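Neurotoxin (Clostridium botulinum, PDB 2QN0) is the zinc-dependent light chain protease of botulinum neurotoxin type C1, which cleaves SNARE proteins and shows dual substrate specificity. Local coordinates at residues A[118-123]-A[176-181]. Numbering follows the deposited sequence.
Sequences GNNNTP and TNNTFA
Asn-121 and Asn-178 join two loops of the zinc protease fold, one between helix 101-112 and strand 126-128, the other between strands 169-171 and 190-193: ND2 of Asn-121 donates to OD1 of Asn-178 at 2.6 Å. The acceptor lies close to the amide plane of Asn-121 and the donor in the carbonyl plane of Asn-178, although the amides are turned 50° against each other. On the buried side, CB of Asn-119 packs on CB of Ala-181 at 4.2 Å. Here ND2 of Asn-119 comes within 3.3 Å of ND2 of Asn-178, a close approach of two donors, consistent with both donating to Asp-132, one to each carboxylate oxygen. In a type I beta turn, Thr-122 OG1 holds the Asn-119 N-H and Asn-119 O accepts the Thr-122 N-H.

Asn-121 is exposed, yet its bond is short; looser are its neighbours. OD1 of Asn-120 takes only a weak, nearly straight bond from Thr-179 N, at 3.4 Å. The OG1 of Thr-179 sits against this amide and makes its hydrogen bond with Glu-184 OE2. One water accepts from ND2 of Asn-120 and of Asn-121 and donates to Asn-177 O at 2.6 Å. With little apolar packing, the loops depend on directional polar bonds; Asp-132 at ND2 and Asn-121 at OD1, weakly through its N-H for Asn-119, together probably fix the rotation of the Asn-119 and Asn-178 amides.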
loop_
_atom_site.group_PDB
_atom_site.type_symbol
_atom_site.label_atom_id
_atom_site.label_comp_id
_atom_site.label_asym_id
_atom_site.label_seq_id
_atom_site.Cartn_x
_atom_site.Cartn_y
_atom_site.Cartn_z
ATOM N N GLY A 118 -8.387 -5.717 -17.803
ATOM C CA GLY A 118 -8.917 -7.051 -18.004
ATOM C C GLY A 118 -8.417 -8.055 -16.988
ATOM O O GLY A 118 -7.616 -7.729 -16.108
ATOM N N ASN A 119 -8.918 -9.282 -17.092
ATOM C CA ASN A 119 -8.495 -10.360 -16.212
ATOM C C ASN A 119 -8.458 -11.658 -17.015
ATOM O O ASN A 119 -8.594 -11.636 -18.239
ATOM C CB ASN A 119 -9.428 -10.500 -14.998
ATOM C CG ASN A 119 -10.855 -10.844 -15.380
ATOM O OD1 ASN A 119 -11.118 -11.357 -16.468
ATOM N ND2 ASN A 119 -11.786 -10.579 -14.468
ATOM N N ASN A 120 -8.278 -12.780 -16.329
ATOM C CA ASN A 120 -8.196 -14.073 -17.001
ATOM C C ASN A 120 -9.371 -14.373 -17.930
ATOM O O ASN A 120 -9.194 -15.011 -18.967
ATOM C CB ASN A 120 -8.052 -15.200 -15.964
ATOM C CG ASN A 120 -9.288 -15.367 -15.090
ATOM O OD1 ASN A 120 -9.740 -14.425 -14.431
ATOM N ND2 ASN A 120 -9.835 -16.580 -15.070
ATOM N N ASN A 121 -10.563 -13.904 -17.573
ATOM C CA ASN A 121 -11.747 -14.162 -18.387
ATOM C C ASN A 121 -12.069 -13.123 -19.463
ATOM O O ASN A 121 -13.079 -13.238 -20.159
ATOM C CB ASN A 121 -12.963 -14.364 -17.482
ATOM C CG ASN A 121 -12.932 -15.698 -16.765
ATOM O OD1 ASN A 121 -12.730 -16.738 -17.389
ATOM N ND2 ASN A 121 -13.137 -15.677 -15.455
ATOM N N THR A 122 -11.223 -12.110 -19.603
ATOM C CA THR A 122 -11.438 -11.087 -20.621
ATOM C C THR A 122 -10.986 -11.633 -21.974
ATOM O O THR A 122 -9.915 -12.228 -22.079
ATOM C CB THR A 122 -10.619 -9.816 -20.321
ATOM O OG1 THR A 122 -11.007 -9.286 -19.050
ATOM C CG2 THR A 122 -10.846 -8.767 -21.402
ATOM N N PRO A 123 -11.804 -11.458 -23.026
ATOM C CA PRO A 123 -11.405 -11.962 -24.343
ATOM C C PRO A 123 -10.064 -11.359 -24.745
ATOM O O PRO A 123 -9.785 -10.196 -24.447
ATOM C CB PRO A 123 -12.544 -11.499 -25.246
ATOM C CG PRO A 123 -13.728 -11.566 -24.332
ATOM C CD PRO A 123 -13.188 -10.952 -23.054
ATOM N N THR A 176 -16.569 -13.481 -7.961
ATOM C CA THR A 176 -16.528 -14.891 -7.580
ATOM C C THR A 176 -15.913 -15.872 -8.580
ATOM O O THR A 176 -15.037 -16.659 -8.219
ATOM C CB THR A 176 -17.943 -15.398 -7.225
ATOM O OG1 THR A 176 -18.492 -14.588 -6.178
ATOM C CG2 THR A 176 -17.888 -16.843 -6.754
ATOM N N ASN A 177 -16.362 -15.830 -9.831
ATOM C CA ASN A 177 -15.862 -16.761 -10.842
ATOM C C ASN A 177 -14.532 -16.427 -11.513
ATOM O O ASN A 177 -14.145 -17.088 -12.480
ATOM C CB ASN A 177 -16.929 -16.980 -11.919
ATOM C CG ASN A 177 -18.203 -17.588 -11.360
ATOM O OD1 ASN A 177 -18.168 -18.615 -10.678
ATOM N ND2 ASN A 177 -19.336 -16.958 -11.647
ATOM N N ASN A 178 -13.825 -15.417 -11.016
ATOM C CA ASN A 178 -12.537 -15.062 -11.601
ATOM C C ASN A 178 -11.400 -15.398 -10.640
ATOM O O ASN A 178 -11.631 -15.796 -9.498
ATOM C CB ASN A 178 -12.473 -13.564 -11.931
ATOM C CG ASN A 178 -13.565 -13.121 -12.886
ATOM O OD1 ASN A 178 -13.888 -13.817 -13.851
ATOM N ND2 ASN A 178 -14.129 -11.944 -12.631
ATOM N N THR A 179 -10.171 -15.250 -11.121
ATOM C CA THR A 179 -8.987 -15.480 -10.300
ATOM C C THR A 179 -8.373 -14.095 -10.104
ATOM O O THR A 179 -8.776 -13.150 -10.778
ATOM C CB THR A 179 -7.976 -16.404 -11.006
ATOM O OG1 THR A 179 -7.673 -15.880 -12.304
ATOM C CG2 THR A 179 -8.550 -17.810 -11.147
ATOM N N PHE A 180 -7.410 -13.965 -9.195
ATOM C CA PHE A 180 -6.789 -12.665 -8.929
ATOM C C PHE A 180 -5.845 -12.158 -10.015
ATOM O O PHE A 180 -4.746 -12.684 -10.203
ATOM C CB PHE A 180 -6.048 -12.701 -7.587
ATOM C CG PHE A 180 -6.959 -12.733 -6.394
ATOM C CD1 PHE A 180 -7.703 -11.611 -6.042
ATOM C CD2 PHE A 180 -7.084 -13.888 -5.626
ATOM C CE1 PHE A 180 -8.564 -11.637 -4.941
ATOM C CE2 PHE A 180 -7.941 -13.927 -4.523
ATOM C CZ PHE A 180 -8.682 -12.799 -4.181
ATOM N N ALA A 181 -6.280 -11.114 -10.716
ATOM C CA ALA A 181 -5.498 -10.511 -11.784
ATOM C C ALA A 181 -4.159 -9.951 -11.298
ATOM O O ALA A 181 -3.209 -9.862 -12.069
ATOM C CB ALA A 181 -6.312 -9.405 -12.460
HETATM O O HOH W 1 -12.009 -18.092 -13.662
#